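Aspartokinase (Synechocystis, PDB 3L76) probably catalyses the ATP-dependent phosphorylation of aspartate's beta-carboxyl group, and binds lysine and threonine at sites built largely from its ACT domains. Local coordinates at residues 181-186 and 583-588; 202-207 and 564-569; 298-303 and 355-360; 472-477 and 527-532. One frame throughout, in Å; residues are numbered along the deposited sequence.

Contact 1. Residues 181-186 and 583-588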
loop_
_atom_site.group_PDB
_atom_site.type_symbol
_atom_site.label_atom_id
_atom_site.label_comp_id
_atom_site.label_asym_id
_atom_site.label_seq_id
_atom_site.Cartn_x
_atom_site.Cartn_y
_atom_site.Cartn_z
ATOM N N LEU A 181 21.143 -17.501 -21.815
ATOM C CA LEU A 181 21.762 -17.852 -23.092
ATOM C C LEU A 181 23.288 -17.723 -23.050
ATOM O O LEU A 181 23.835 -17.085 -22.155
ATOM C CB LEU A 181 21.179 -16.999 -24.217
ATOM C CG LEU A 181 19.659 -17.137 -24.359
ATOM C CD1 LEU A 181 19.061 -16.090 -25.296
ATOM C CD2 LEU A 181 19.309 -18.530 -24.820
ATOM N N THR A 182 23.963 -18.350 -24.013
ATOM C CA THR A 182 25.423 -18.309 -24.111
ATOM C C THR A 182 25.934 -16.926 -24.480
ATOM O O THR A 182 27.085 -16.577 -24.197
ATOM C CB THR A 182 25.958 -19.304 -25.146
ATOM O OG1 THR A 182 25.190 -19.196 -26.350
ATOM C CG2 THR A 182 25.881 -20.719 -24.611
ATOM N N THR A 183 25.078 -16.144 -25.127
ATOM C CA THR A 183 25.412 -14.760 -25.418
ATOM C C THR A 183 24.178 -13.985 -25.859
ATOM O O THR A 183 23.059 -14.497 -25.796
ATOM C CB THR A 183 26.527 -14.643 -26.472
ATOM O OG1 THR A 183 27.068 -13.322 -26.437
ATOM C CG2 THR A 183 25.990 -14.931 -27.859
ATOM N N ASP A 184 24.392 -12.744 -26.284
ATOM C CA ASP A 184 23.312 -11.870 -26.719
ATOM C C ASP A 184 22.808 -12.262 -28.098
ATOM O O ASP A 184 23.492 -12.035 -29.094
ATOM C CB ASP A 184 23.790 -10.421 -26.740
ATOM C CG ASP A 184 22.751 -9.471 -27.300
ATOM O OD1 ASP A 184 23.091 -8.297 -27.552
ATOM O OD2 ASP A 184 21.598 -9.893 -27.488
ATOM N N PRO A 185 21.589 -12.821 -28.158
ATOM C CA PRO A 185 20.963 -13.343 -29.381
ATOM C C PRO A 185 20.908 -12.278 -30.461
ATOM O O PRO A 185 21.016 -12.583 -31.647
ATOM C CB PRO A 185 19.533 -13.664 -28.940
ATOM C CG PRO A 185 19.571 -13.716 -27.476
ATOM C CD PRO A 185 20.641 -12.779 -27.035
ATOM N N ARG A 186 20.727 -11.035 -30.034
ATOM C CA ARG A 186 20.666 -9.908 -30.945
ATOM C C ARG A 186 21.926 -9.769 -31.801
ATOM O O ARG A 186 21.866 -9.202 -32.883
ATOM C CB ARG A 186 20.383 -8.611 -30.182
ATOM C CG ARG A 186 18.934 -8.451 -29.746
ATOM C CD ARG A 186 18.708 -7.131 -29.002
ATOM N NE ARG A 186 18.723 -7.277 -27.544
ATOM C CZ ARG A 186 19.744 -6.946 -26.755
ATOM N NH1 ARG A 186 20.856 -6.442 -27.272
ATOM N NH2 ARG A 186 19.649 -7.118 -25.443
ATOM N N ALA A 583 33.366 -14.122 -33.240
ATOM C CA ALA A 583 34.586 -14.923 -33.239
ATOM C C ALA A 583 34.749 -15.715 -31.945
ATOM O O ALA A 583 35.059 -16.908 -31.978
ATOM C CB ALA A 583 35.803 -14.037 -33.480
ATOM N N ALA A 584 34.555 -15.047 -30.810
ATOM C CA ALA A 584 34.629 -15.705 -29.504
ATOM C C ALA A 584 33.582 -16.807 -29.338
ATOM O O ALA A 584 33.874 -17.874 -28.801
ATOM C CB ALA A 584 34.502 -14.681 -28.368
ATOM N N HIS A 585 32.359 -16.548 -29.792
ATOM C CA HIS A 585 31.273 -17.527 -29.670
ATOM C C HIS A 585 31.543 -18.765 -30.520
ATOM O O HIS A 585 31.213 -19.883 -30.123
ATOM C CB HIS A 585 29.924 -16.903 -30.050
ATOM C CG HIS A 585 28.732 -17.637 -29.504
ATOM N ND1 HIS A 585 28.061 -18.609 -30.217
ATOM C CD2 HIS A 585 28.085 -17.529 -28.317
ATOM C CE1 HIS A 585 27.057 -19.071 -29.491
ATOM N NE2 HIS A 585 27.051 -18.433 -28.335
ATOM N N SER A 586 32.147 -18.558 -31.686
ATOM C CA SER A 586 32.500 -19.664 -32.570
ATOM C C SER A 586 33.755 -20.386 -32.102
ATOM O O SER A 586 33.844 -21.607 -32.182
ATOM C CB SER A 586 32.691 -19.170 -34.002
ATOM O OG SER A 586 31.498 -18.596 -34.504
ATOM N N ALA A 587 34.730 -19.626 -31.621
ATOM C CA ALA A 587 35.979 -20.211 -31.147
ATOM C C ALA A 587 35.733 -21.272 -30.086
ATOM O O ALA A 587 36.427 -22.278 -30.038
ATOM C CB ALA A 587 36.905 -19.132 -30.613
ATOM N N PHE A 588 34.736 -21.061 -29.239
ATOM C CA PHE A 588 34.510 -21.986 -28.138
ATOM C C PHE A 588 33.295 -22.902 -28.336
ATOM O O PHE A 588 32.788 -23.493 -27.386
ATOM C CB PHE A 588 34.472 -21.227 -26.808
ATOM C CG PHE A 588 35.798 -20.586 -26.443
ATOM C CD1 PHE A 588 36.847 -21.354 -25.948
ATOM C CD2 PHE A 588 35.998 -19.222 -26.606
ATOM C CE1 PHE A 588 38.064 -20.774 -25.616
ATOM C CE2 PHE A 588 37.218 -18.637 -26.282
ATOM C CZ PHE A 588 38.250 -19.413 -25.784
#

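Contact 2. Residues 202-207 and 564-569. With LYS (lysine), chain E.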
loop_
_atom_site.group_PDB
_atom_site.type_symbol
_atom_site.label_atom_id
_atom_site.label_comp_id
_atom_site.label_asym_id
_atom_site.label_seq_id
_atom_site.Cartn_x
_atom_site.Cartn_y
_atom_site.Cartn_z
ATOM N N MET A 202 27.798 -17.135 -13.380
ATOM C CA MET A 202 26.627 -16.286 -13.539
ATOM C C MET A 202 26.966 -14.877 -13.097
ATOM O O MET A 202 26.517 -13.899 -13.693
ATOM C CB MET A 202 25.457 -16.836 -12.729
ATOM C CG MET A 202 24.125 -16.103 -12.941
ATOM S SD MET A 202 23.499 -16.223 -14.622
ATOM C CE MET A 202 23.661 -14.528 -15.186
ATOM N N LEU A 203 27.769 -14.783 -12.046
ATOM C CA LEU A 203 28.220 -13.493 -11.554
ATOM C C LEU A 203 29.146 -12.800 -12.561
ATOM O O LEU A 203 28.975 -11.623 -12.854
ATOM C CB LEU A 203 28.905 -13.644 -10.189
ATOM C CG LEU A 203 27.986 -14.034 -9.016
ATOM C CD1 LEU A 203 28.768 -14.362 -7.754
ATOM C CD2 LEU A 203 26.987 -12.933 -8.716
ATOM N N GLU A 204 30.111 -13.527 -13.107
ATOM C CA GLU A 204 31.021 -12.914 -14.072
ATOM C C GLU A 204 30.297 -12.579 -15.374
ATOM O O GLU A 204 30.728 -11.700 -16.113
ATOM C CB GLU A 204 32.254 -13.785 -14.339
ATOM C CG GLU A 204 33.261 -13.828 -13.192
ATOM C CD GLU A 204 33.997 -12.503 -12.978
ATOM O OE1 GLU A 204 33.593 -11.474 -13.550
ATOM O OE2 GLU A 204 34.978 -12.479 -12.209
ATOM N N LEU A 205 29.191 -13.272 -15.638
ATOM C CA LEU A 205 28.384 -13.018 -16.832
ATOM C C LEU A 205 27.092 -12.288 -16.461
ATOM O O LEU A 205 26.066 -12.451 -17.119
ATOM C CB LEU A 205 28.060 -14.327 -17.571
ATOM C CG LEU A 205 29.223 -15.054 -18.259
ATOM C CD1 LEU A 205 28.931 -16.542 -18.509
ATOM C CD2 LEU A 205 29.618 -14.352 -19.558
ATOM N N ALA A 206 27.152 -11.486 -15.405
ATOM C CA ALA A 206 25.996 -10.719 -14.934
ATOM C C ALA A 206 25.128 -10.151 -16.052
ATOM O O ALA A 206 23.900 -10.198 -15.980
ATOM C CB ALA A 206 26.441 -9.604 -14.016
ATOM N N SER A 207 25.766 -9.606 -17.078
ATOM C CA SER A 207 25.047 -8.990 -18.188
ATOM C C SER A 207 24.130 -9.979 -18.914
ATOM O O SER A 207 23.077 -9.594 -19.416
ATOM C CB SER A 207 26.028 -8.356 -19.187
ATOM O OG SER A 207 26.585 -9.334 -20.049
ATOM N N SER A 564 40.201 -12.184 -14.590
ATOM C CA SER A 564 40.084 -12.807 -13.269
ATOM C C SER A 564 40.328 -14.299 -13.480
ATOM O O SER A 564 40.682 -14.716 -14.577
ATOM C CB SER A 564 38.725 -12.536 -12.615
ATOM O OG SER A 564 37.686 -13.246 -13.242
ATOM N N GLU A 565 40.160 -15.118 -12.456
ATOM C CA GLU A 565 40.395 -16.552 -12.650
ATOM C C GLU A 565 39.470 -17.185 -13.694
ATOM O O GLU A 565 39.801 -18.215 -14.265
ATOM C CB GLU A 565 40.279 -17.324 -11.332
ATOM C CG GLU A 565 41.166 -16.807 -10.202
ATOM C CD GLU A 565 40.606 -15.567 -9.558
ATOM O OE1 GLU A 565 39.484 -15.162 -9.929
ATOM O OE2 GLU A 565 41.281 -15.013 -8.671
ATOM N N ILE A 566 38.309 -16.584 -13.941
ATOM C CA ILE A 566 37.324 -17.210 -14.828
ATOM C C ILE A 566 36.760 -16.275 -15.896
ATOM O O ILE A 566 35.875 -16.659 -16.657
ATOM C CB ILE A 566 36.143 -17.864 -14.021
ATOM C CG1 ILE A 566 35.193 -16.807 -13.452
ATOM C CG2 ILE A 566 36.674 -18.752 -12.892
ATOM C CD1 ILE A 566 34.018 -17.408 -12.688
ATOM N N LYS A 567 37.272 -15.050 -15.947
ATOM C CA LYS A 567 36.853 -14.079 -16.962
ATOM C C LYS A 567 38.059 -13.469 -17.650
ATOM O O LYS A 567 38.984 -13.012 -16.983
ATOM C CB LYS A 567 36.019 -12.952 -16.351
ATOM C CG LYS A 567 35.405 -12.026 -17.391
ATOM C CD LYS A 567 34.480 -10.964 -16.761
ATOM C CE LYS A 567 33.464 -10.427 -17.782
ATOM N NZ LYS A 567 32.883 -9.138 -17.344
ATOM N N ILE A 568 38.051 -13.486 -18.981
ATOM C CA ILE A 568 39.006 -12.721 -19.779
ATOM C C ILE A 568 38.244 -11.673 -20.582
ATOM O O ILE A 568 37.275 -11.999 -21.266
ATOM C CB ILE A 568 39.841 -13.597 -20.742
ATOM C CG1 ILE A 568 40.561 -14.716 -19.988
ATOM C CG2 ILE A 568 40.871 -12.745 -21.458
ATOM C CD1 ILE A 568 40.826 -15.944 -20.838
ATOM N N SER A 569 38.665 -10.416 -20.456
ATOM C CA SER A 569 38.149 -9.315 -21.267
ATOM C C SER A 569 39.238 -8.728 -22.191
ATOM O O SER A 569 40.371 -8.472 -21.764
ATOM C CB SER A 569 37.610 -8.197 -20.369
ATOM O OG SER A 569 36.484 -8.608 -19.647
HETATM N N LYS E . 44.259 -20.306 -17.032
HETATM C CA LYS E . 43.828 -20.048 -18.400
HETATM C C LYS E . 45.021 -20.172 -19.357
HETATM O O LYS E . 46.166 -20.385 -18.927
HETATM C CB LYS E . 43.156 -18.673 -18.520
HETATM C CG LYS E . 44.006 -17.481 -18.027
HETATM C CD LYS E . 43.244 -16.149 -18.191
HETATM C CE LYS E . 42.176 -15.967 -17.114
HETATM N NZ LYS E . 42.776 -16.113 -15.740
HETATM O OXT LYS E . 44.865 -20.088 -20.578
#

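Contact 3. Residues 298-303 and 355-360. With LYS (lysine), chain E.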
loop_
_atom_site.group_PDB
_atom_site.type_symbol
_atom_site.label_atom_id
_atom_site.label_comp_id
_atom_site.label_asym_id
_atom_site.label_seq_id
_atom_site.Cartn_x
_atom_site.Cartn_y
_atom_site.Cartn_z
ATOM N N ASP A 298 49.828 -23.400 -17.326
ATOM C CA ASP A 298 48.601 -22.699 -16.976
ATOM C C ASP A 298 48.891 -21.280 -16.493
ATOM O O ASP A 298 49.843 -21.044 -15.741
ATOM C CB ASP A 298 47.805 -23.461 -15.923
ATOM C CG ASP A 298 46.506 -22.777 -15.585
ATOM O OD1 ASP A 298 45.625 -22.696 -16.467
ATOM O OD2 ASP A 298 46.372 -22.309 -14.439
ATOM N N ILE A 299 48.058 -20.339 -16.927
ATOM C CA ILE A 299 48.226 -18.934 -16.556
ATOM C C ILE A 299 47.075 -18.398 -15.660
ATOM O O ILE A 299 45.918 -18.785 -15.812
ATOM C CB ILE A 299 48.343 -18.054 -17.818
ATOM C CG1 ILE A 299 49.543 -18.492 -18.654
ATOM C CG2 ILE A 299 48.410 -16.569 -17.445
ATOM C CD1 ILE A 299 50.013 -17.457 -19.620
ATOM N N ASP A 300 47.411 -17.517 -14.725
ATOM C CA ASP A 300 46.421 -16.812 -13.919
ATOM C C ASP A 300 46.109 -15.411 -14.456
ATOM O O ASP A 300 45.255 -15.263 -15.314
ATOM C CB ASP A 300 46.882 -16.689 -12.468
ATOM C CG ASP A 300 45.849 -15.989 -11.595
ATOM O OD1 ASP A 300 44.669 -16.022 -11.982
ATOM O OD2 ASP A 300 46.215 -15.404 -10.551
ATOM N N LEU A 301 46.788 -14.389 -13.930
ATOM C CA LEU A 301 46.596 -13.018 -14.389
ATOM C C LEU A 301 47.146 -12.763 -15.801
ATOM O O LEU A 301 48.252 -13.176 -16.147
ATOM C CB LEU A 301 47.237 -12.022 -13.412
ATOM C CG LEU A 301 46.528 -11.680 -12.103
ATOM C CD1 LEU A 301 47.505 -11.045 -11.128
ATOM C CD2 LEU A 301 45.323 -10.758 -12.345
ATOM N N ILE A 302 46.354 -12.081 -16.615
ATOM C CA ILE A 302 46.863 -11.469 -17.831
ATOM C C ILE A 302 46.474 -9.989 -17.833
ATOM O O ILE A 302 45.287 -9.633 -17.819
ATOM C CB ILE A 302 46.360 -12.173 -19.109
ATOM C CG1 ILE A 302 46.671 -13.668 -19.049
ATOM C CG2 ILE A 302 46.983 -11.527 -20.369
ATOM C CD1 ILE A 302 46.227 -14.423 -20.279
ATOM N N ILE A 303 47.484 -9.129 -17.825
ATOM C CA ILE A 303 47.261 -7.693 -17.766
ATOM C C ILE A 303 47.940 -6.959 -18.932
ATOM O O ILE A 303 49.151 -7.044 -19.139
ATOM C CB ILE A 303 47.747 -7.117 -16.414
ATOM C CG1 ILE A 303 47.169 -7.932 -15.250
ATOM C CG2 ILE A 303 47.409 -5.629 -16.289
ATOM C CD1 ILE A 303 47.527 -7.388 -13.878
ATOM N N ILE A 355 55.867 -11.330 -5.252
ATOM C CA ILE A 355 54.592 -10.651 -5.312
ATOM C C ILE A 355 53.482 -11.492 -4.669
ATOM O O ILE A 355 53.633 -12.700 -4.445
ATOM C CB ILE A 355 54.188 -10.384 -6.766
ATOM C CG1 ILE A 355 54.182 -11.698 -7.556
ATOM C CG2 ILE A 355 55.122 -9.378 -7.377
ATOM C CD1 ILE A 355 53.621 -11.584 -8.958
ATOM N N ALA A 356 52.365 -10.838 -4.379
ATOM C CA ALA A 356 51.154 -11.529 -3.975
ATOM C C ALA A 356 50.014 -10.902 -4.740
ATOM O O ALA A 356 50.094 -9.742 -5.165
ATOM C CB ALA A 356 50.923 -11.419 -2.469
ATOM N N LYS A 357 48.959 -11.677 -4.942
ATOM C CA LYS A 357 47.726 -11.139 -5.491
ATOM C C LYS A 357 46.673 -10.996 -4.393
ATOM O O LYS A 357 46.398 -11.948 -3.650
ATOM C CB LYS A 357 47.207 -12.034 -6.606
ATOM C CG LYS A 357 45.948 -11.492 -7.233
ATOM C CD LYS A 357 45.361 -12.442 -8.279
ATOM C CE LYS A 357 45.083 -13.821 -7.690
ATOM N NZ LYS A 357 44.255 -14.609 -8.625
ATOM N N ILE A 358 46.117 -9.800 -4.254
ATOM C CA ILE A 358 44.989 -9.606 -3.347
ATOM C C ILE A 358 43.795 -9.116 -4.136
ATOM O O ILE A 358 43.949 -8.496 -5.186
ATOM C CB ILE A 358 45.289 -8.627 -2.204
ATOM C CG1 ILE A 358 45.654 -7.259 -2.770
ATOM C CG2 ILE A 358 46.409 -9.154 -1.338
ATOM C CD1 ILE A 358 46.106 -6.294 -1.713
ATOM N N ALA A 359 42.601 -9.407 -3.636
ATOM C CA ALA A 359 41.385 -8.965 -4.311
ATOM C C ALA A 359 40.256 -8.693 -3.345
ATOM O O ALA A 359 40.207 -9.240 -2.229
ATOM C CB ALA A 359 40.955 -9.995 -5.316
ATOM N N ILE A 360 39.344 -7.839 -3.781
ATOM C CA ILE A 360 38.036 -7.758 -3.149
ATOM C C ILE A 360 37.053 -8.298 -4.163
ATOM O O ILE A 360 37.197 -8.083 -5.367
ATOM C CB ILE A 360 37.681 -6.333 -2.730
ATOM C CG1 ILE A 360 37.626 -5.409 -3.964
ATOM C CG2 ILE A 360 38.679 -5.842 -1.686
ATOM C CD1 ILE A 360 37.234 -3.977 -3.628
HETATM N N LYS E . 44.259 -20.306 -17.032
HETATM C CA LYS E . 43.828 -20.048 -18.400
HETATM C C LYS E . 45.021 -20.172 -19.357
HETATM O O LYS E . 46.166 -20.385 -18.927
HETATM C CB LYS E . 43.156 -18.673 -18.520
HETATM C CG LYS E . 44.006 -17.481 -18.027
HETATM C CD LYS E . 43.244 -16.149 -18.191
HETATM C CE LYS E . 42.176 -15.967 -17.114
HETATM N NZ LYS E . 42.776 -16.113 -15.740
HETATM O OXT LYS E . 44.865 -20.088 -20.578
#

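Contact 4. Residues 472-477 and 527-532. With LYS (lysine), chain F.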
loop_
_atom_site.group_PDB
_atom_site.type_symbol
_atom_site.label_atom_id
_atom_site.label_comp_id
_atom_site.label_asym_id
_atom_site.label_seq_id
_atom_site.Cartn_x
_atom_site.Cartn_y
_atom_site.Cartn_z
ATOM N N SER A 472 30.438 5.669 -11.699
ATOM C CA SER A 472 30.824 4.291 -11.471
ATOM C C SER A 472 31.791 3.873 -12.563
ATOM O O SER A 472 31.600 4.211 -13.728
ATOM C CB SER A 472 29.588 3.380 -11.484
ATOM O OG SER A 472 29.951 2.014 -11.613
ATOM N N VAL A 473 32.822 3.124 -12.185
ATOM C CA VAL A 473 33.839 2.688 -13.131
ATOM C C VAL A 473 33.689 1.203 -13.456
ATOM O O VAL A 473 33.444 0.395 -12.570
ATOM C CB VAL A 473 35.241 2.907 -12.532
ATOM C CG1 VAL A 473 36.358 2.353 -13.407
ATOM C CG2 VAL A 473 35.451 4.331 -12.015
ATOM N N ASP A 474 33.867 0.848 -14.724
ATOM C CA ASP A 474 33.644 -0.522 -15.182
ATOM C C ASP A 474 34.911 -1.373 -15.202
ATOM O O ASP A 474 34.865 -2.563 -14.899
ATOM C CB ASP A 474 33.020 -0.522 -16.576
ATOM C CG ASP A 474 32.803 -1.927 -17.123
ATOM O OD1 ASP A 474 32.098 -2.727 -16.476
ATOM O OD2 ASP A 474 33.324 -2.227 -18.214
ATOM N N MET A 475 36.030 -0.757 -15.586
ATOM C CA MET A 475 37.300 -1.458 -15.715
ATOM C C MET A 475 38.460 -0.589 -15.281
ATOM O O MET A 475 38.460 0.611 -15.508
ATOM C CB MET A 475 37.516 -1.935 -17.149
ATOM C CG MET A 475 36.443 -2.906 -17.637
ATOM S SD MET A 475 36.683 -4.605 -17.062
ATOM C CE MET A 475 38.003 -5.068 -18.192
ATOM N N ILE A 476 39.437 -1.204 -14.628
ATOM C CA ILE A 476 40.690 -0.536 -14.311
ATOM C C ILE A 476 41.841 -1.483 -14.615
ATOM O O ILE A 476 41.860 -2.618 -14.133
ATOM C CB ILE A 476 40.779 -0.136 -12.849
ATOM C CG1 ILE A 476 39.501 0.578 -12.417
ATOM C CG2 ILE A 476 42.038 0.728 -12.611
ATOM C CD1 ILE A 476 39.462 0.918 -10.957
ATOM N N ILE A 477 42.782 -1.014 -15.428
ATOM C CA ILE A 477 43.948 -1.806 -15.802
ATOM C C ILE A 477 45.231 -1.022 -15.595
ATOM O O ILE A 477 45.373 0.120 -16.031
ATOM C CB ILE A 477 43.883 -2.237 -17.250
ATOM C CG1 ILE A 477 42.480 -2.764 -17.584
ATOM C CG2 ILE A 477 44.925 -3.278 -17.514
ATOM C CD1 ILE A 477 42.316 -3.218 -19.037
ATOM N N ILE A 527 35.631 2.143 -28.476
ATOM C CA ILE A 527 36.088 0.838 -28.012
ATOM C C ILE A 527 34.914 -0.085 -27.713
ATOM O O ILE A 527 33.823 0.363 -27.363
ATOM C CB ILE A 527 36.919 0.955 -26.731
ATOM C CG1 ILE A 527 36.044 1.500 -25.600
ATOM C CG2 ILE A 527 38.163 1.822 -26.968
ATOM C CD1 ILE A 527 36.493 1.105 -24.210
ATOM N N ALA A 528 35.153 -1.381 -27.860
ATOM C CA ALA A 528 34.217 -2.396 -27.415
ATOM C C ALA A 528 34.939 -3.338 -26.469
ATOM O O ALA A 528 36.150 -3.531 -26.586
ATOM C CB ALA A 528 33.685 -3.154 -28.583
ATOM N N LYS A 529 34.205 -3.920 -25.527
ATOM C CA LYS A 529 34.774 -4.937 -24.651
ATOM C C LYS A 529 34.181 -6.317 -24.922
ATOM O O LYS A 529 32.973 -6.498 -24.877
ATOM C CB LYS A 529 34.601 -4.572 -23.176
ATOM C CG LYS A 529 35.322 -5.547 -22.246
ATOM C CD LYS A 529 35.126 -5.200 -20.802
ATOM C CE LYS A 529 33.668 -5.311 -20.404
ATOM N NZ LYS A 529 33.474 -5.022 -18.956
ATOM N N VAL A 530 35.045 -7.281 -25.210
ATOM C CA VAL A 530 34.622 -8.643 -25.492
ATOM C C VAL A 530 35.146 -9.502 -24.367
ATOM O O VAL A 530 36.328 -9.441 -24.031
ATOM C CB VAL A 530 35.202 -9.166 -26.812
ATOM C CG1 VAL A 530 34.281 -10.182 -27.409
ATOM C CG2 VAL A 530 35.399 -8.037 -27.780
ATOM N N SER A 531 34.260 -10.295 -23.777
ATOM C CA SER A 531 34.608 -11.091 -22.612
ATOM C C SER A 531 34.206 -12.548 -22.798
ATOM O O SER A 531 33.148 -12.850 -23.352
ATOM C CB SER A 531 33.909 -10.542 -21.363
ATOM O OG SER A 531 34.299 -9.228 -21.036
ATOM N N ILE A 532 35.049 -13.451 -22.321
ATOM C CA ILE A 532 34.662 -14.848 -22.215
ATOM C C ILE A 532 34.702 -15.231 -20.740
ATOM O O ILE A 532 35.531 -14.727 -19.992
ATOM C CB ILE A 532 35.557 -15.776 -23.062
ATOM C CG1 ILE A 532 36.954 -15.894 -22.455
ATOM C CG2 ILE A 532 35.624 -15.293 -24.518
ATOM C CD1 ILE A 532 37.896 -16.723 -23.276
HETATM N N LYS F . 31.840 -0.145 -10.468
HETATM C CA LYS F . 32.865 -0.172 -9.417
HETATM C C LYS F . 33.372 1.208 -9.022
HETATM O O LYS F . 33.198 2.179 -9.795
HETATM C CB LYS F . 34.039 -1.076 -9.828
HETATM C CG LYS F . 33.661 -2.548 -9.973
HETATM C CD LYS F . 34.681 -3.345 -10.772
HETATM C CE LYS F . 34.425 -3.229 -12.261
HETATM N NZ LYS F . 34.128 -4.547 -12.897
HETATM O OXT LYS F . 33.956 1.347 -7.916
#

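Contact 1. Residues 181-186 and 583-588
His585, in the last turn of helix 577-587, reaches from the helix into the loop 181-186 and meets Thr182 and Thr183 there. Its CB lies on the side facing the loop but touches neither threonine; it serves as the stem. With CG anti to the backbone N (chi1 -159°), the ring is swung off the helix and across to the two threonines. CG itself is only grazed, by the methyl of Thr183. The closer carbon contact comes next along the ring, where CD2 of His585 sits 3.4 Å from CG2 of Thr183, with CB of Thr183 behind it; this methyl approaches the imidazole obliquely. At the tip, NE2 of His585 makes a hydrogen bond of 2.8 Å to OG1 of Thr182, which lies at the ring edge, in its plane. CE1, the carbon flanking NE2, passes the same hydroxyl at 3.7 Å from OG1 of Thr182.

Both threonine hydroxyls have further partners. OG1 of Thr182 is also hydrogen-bonded to the backbone N of Gln192, while OG1 of Thr183 turns to the carbonyl O of Val438 and leaves its methyl for the histidine. Val188 and Val438 also touch the histidine side chain, and no other subunit touches either segment.

The chemistry is that of a buried joint between the amino acid kinase region and the last ACT region of one chain: the in-plane hydrogen bond to Thr182 probably fixes the direction of the imidazole, while the methyl of Thr183 is likely to limit its tilting.

Contact 2. Residues 202-207 and 564-569
Glu204, at the end of helix 199-204, sends its carboxylate to the turn 564-566 and the start of strand 567-573, and its side chain carries nearly all of the contact. The hydrogen bonding comes first: OG of Ser564 donates to OE2 of Glu204 over 3.0 Å, arriving from above the carboxylate plane, about 60° out of it. The same OE2 is also bonded to OG of Ser392, and OE1 to the backbone N of Glu393, so both oxygens of this buried acid are occupied.

The charges meet less closely. NZ of Lys567 stands 4.5 Å from OE1 of Glu204, too far for a salt bridge, though the positive end would probably still favour the ionised acid. What lies against the carboxylate is instead the lysine's extended aliphatic chain, CD of Lys567 being 3.4 Å from OE1 of Glu204.

Apolar packing completes the set. Glu204 holds its CG anti to the carbonyl carbon (chi1 -72°), which puts CG 3.6 Å from CG1 of Ile566; the bend at chi2 then turns the carboxylate toward Ser564. With an alanine here, Ser564 OG, Ser392 OG and the Glu393 backbone N would probably lose their shared acceptor, and a gap would open beside Ile566.

At the turn's start, the carbonyl O of Ser564 takes a hydrogen bond from NZ of the bound lysine (2.8 Å), whose chain runs beside Ile568. The joint lies where helix 199-204 of the kinase region abuts strands 567-573 and 520-533, with helix 215-224 behind Leu203 and helix 543-552 covering Ile568.

Contact 3. Residues 298-303 and 355-360
Asp300 and Lys357 approach from opposite directions and close a salt bridge of 2.9 Å between OD2 of Asp300 and NZ of Lys357. The lysine leaves strand 348-361 with CG anti to its backbone N (chi1 -178°), runs straight through its second torsion, then bends at the third (chi3 57°), a kink that turns the ammonium onto the aspartate. Asp300 also holds its CG anti to the backbone N, stretching the carboxylate out to meet it. The lysine uses the syn lone pair of OD2, on the side of the other oxygen; OD1 of Asp300 stays farther off, 3.7 Å from NZ of Lys357.

Neither group depends on this pair alone. OD2 of Asp300 also accepts from NE2 of Gln270, and NZ of Lys357 forms a second salt bridge with OE2 of Glu565, so the ammonium is shared by two carboxylates. Nearer the strand, Leu301 touches the lysine's aliphatic stem, its CD1 lying 3.8 Å from CD of Lys357.

While its side chain faces the strand, Asp300 gives its carbonyl O to NZ of the bound lysine at 2.7 Å. Ile299 grips the other end of that ligand with its backbone, its N donating to the ligand O over 2.8 Å and its O accepting from the ligand N. OD1 of Asp298 takes the same amino group, 2.8 Å from the ligand N.

The Asp300-Lys357 pair thus lies beside the ligand pocket. Backbone groups reading the main chain of a free amino acid fit an ACT-domain effector site, here one of the lysine pockets of this aspartokinase.

Contact 4. Residues 472-477 and 527-532
The carboxylate of Asp474 takes NZ of Lys529 on the syn lone pair of OD2, at 2.9 Å; the ammonium therefore comes in on the side facing the other oxygen. OD1 of Asp474 lies 3.6 Å from the same NZ of Lys529, so the salt bridge is one-sided. This is an ACT-domain lysine site: residues 472-474 line the pocket of a bound lysine, and their side chains and backbone divide the work.

The backbone N and O of Val473, from two successive peptide groups, handle the ligand's main-chain end. The N donates to the ligand O in a nearly straight bond (169°) of 2.6 Å, and the O accepts from the ligand N at 2.7 Å. OG of Ser472 takes that amino group too, 3.1 Å from the ligand N.

Lys529 stretches from the strand with CG anti to its backbone N and bends only at its third torsion (chi3 64°), which points the ammonium toward Asp474. A methionine in its place would probably leave the Asp474 carboxylate, next to the ligand site, without its opposite charge. Backbone bonds to Met496 tie the aspartate to strand 490-498.

Met475, folded at its second and third torsions, crosses the lysine obliquely: its SD lies 3.7 Å from NZ of Lys529, and its methyl CE rests 3.9 Å from CD of Lys529.

How the contacts relate
All four contacts are buried, but they do different jobs. Contacts 1 and 2 join the kinase region to the last ACT region; their centres lie about 18 Å and 6 Å, respectively, from the centre of the chain. Each relies on a hydrogen bond, and neither has a salt bridge across it. Contacts 3 and 4, inside the ACT part, repeat one another: an aspartate beside a lysine pocket salt-bridged to a strand lysine. Contacts 2 and 3 serve the same bound lysine, contact 4 a second one. Strands 567-573 and 520-533 pair between contacts 2 and 4, Ile303 meets Ile477 between contacts 3 and 4, and Phe588 packs on Ile532 between contacts 1 and 4.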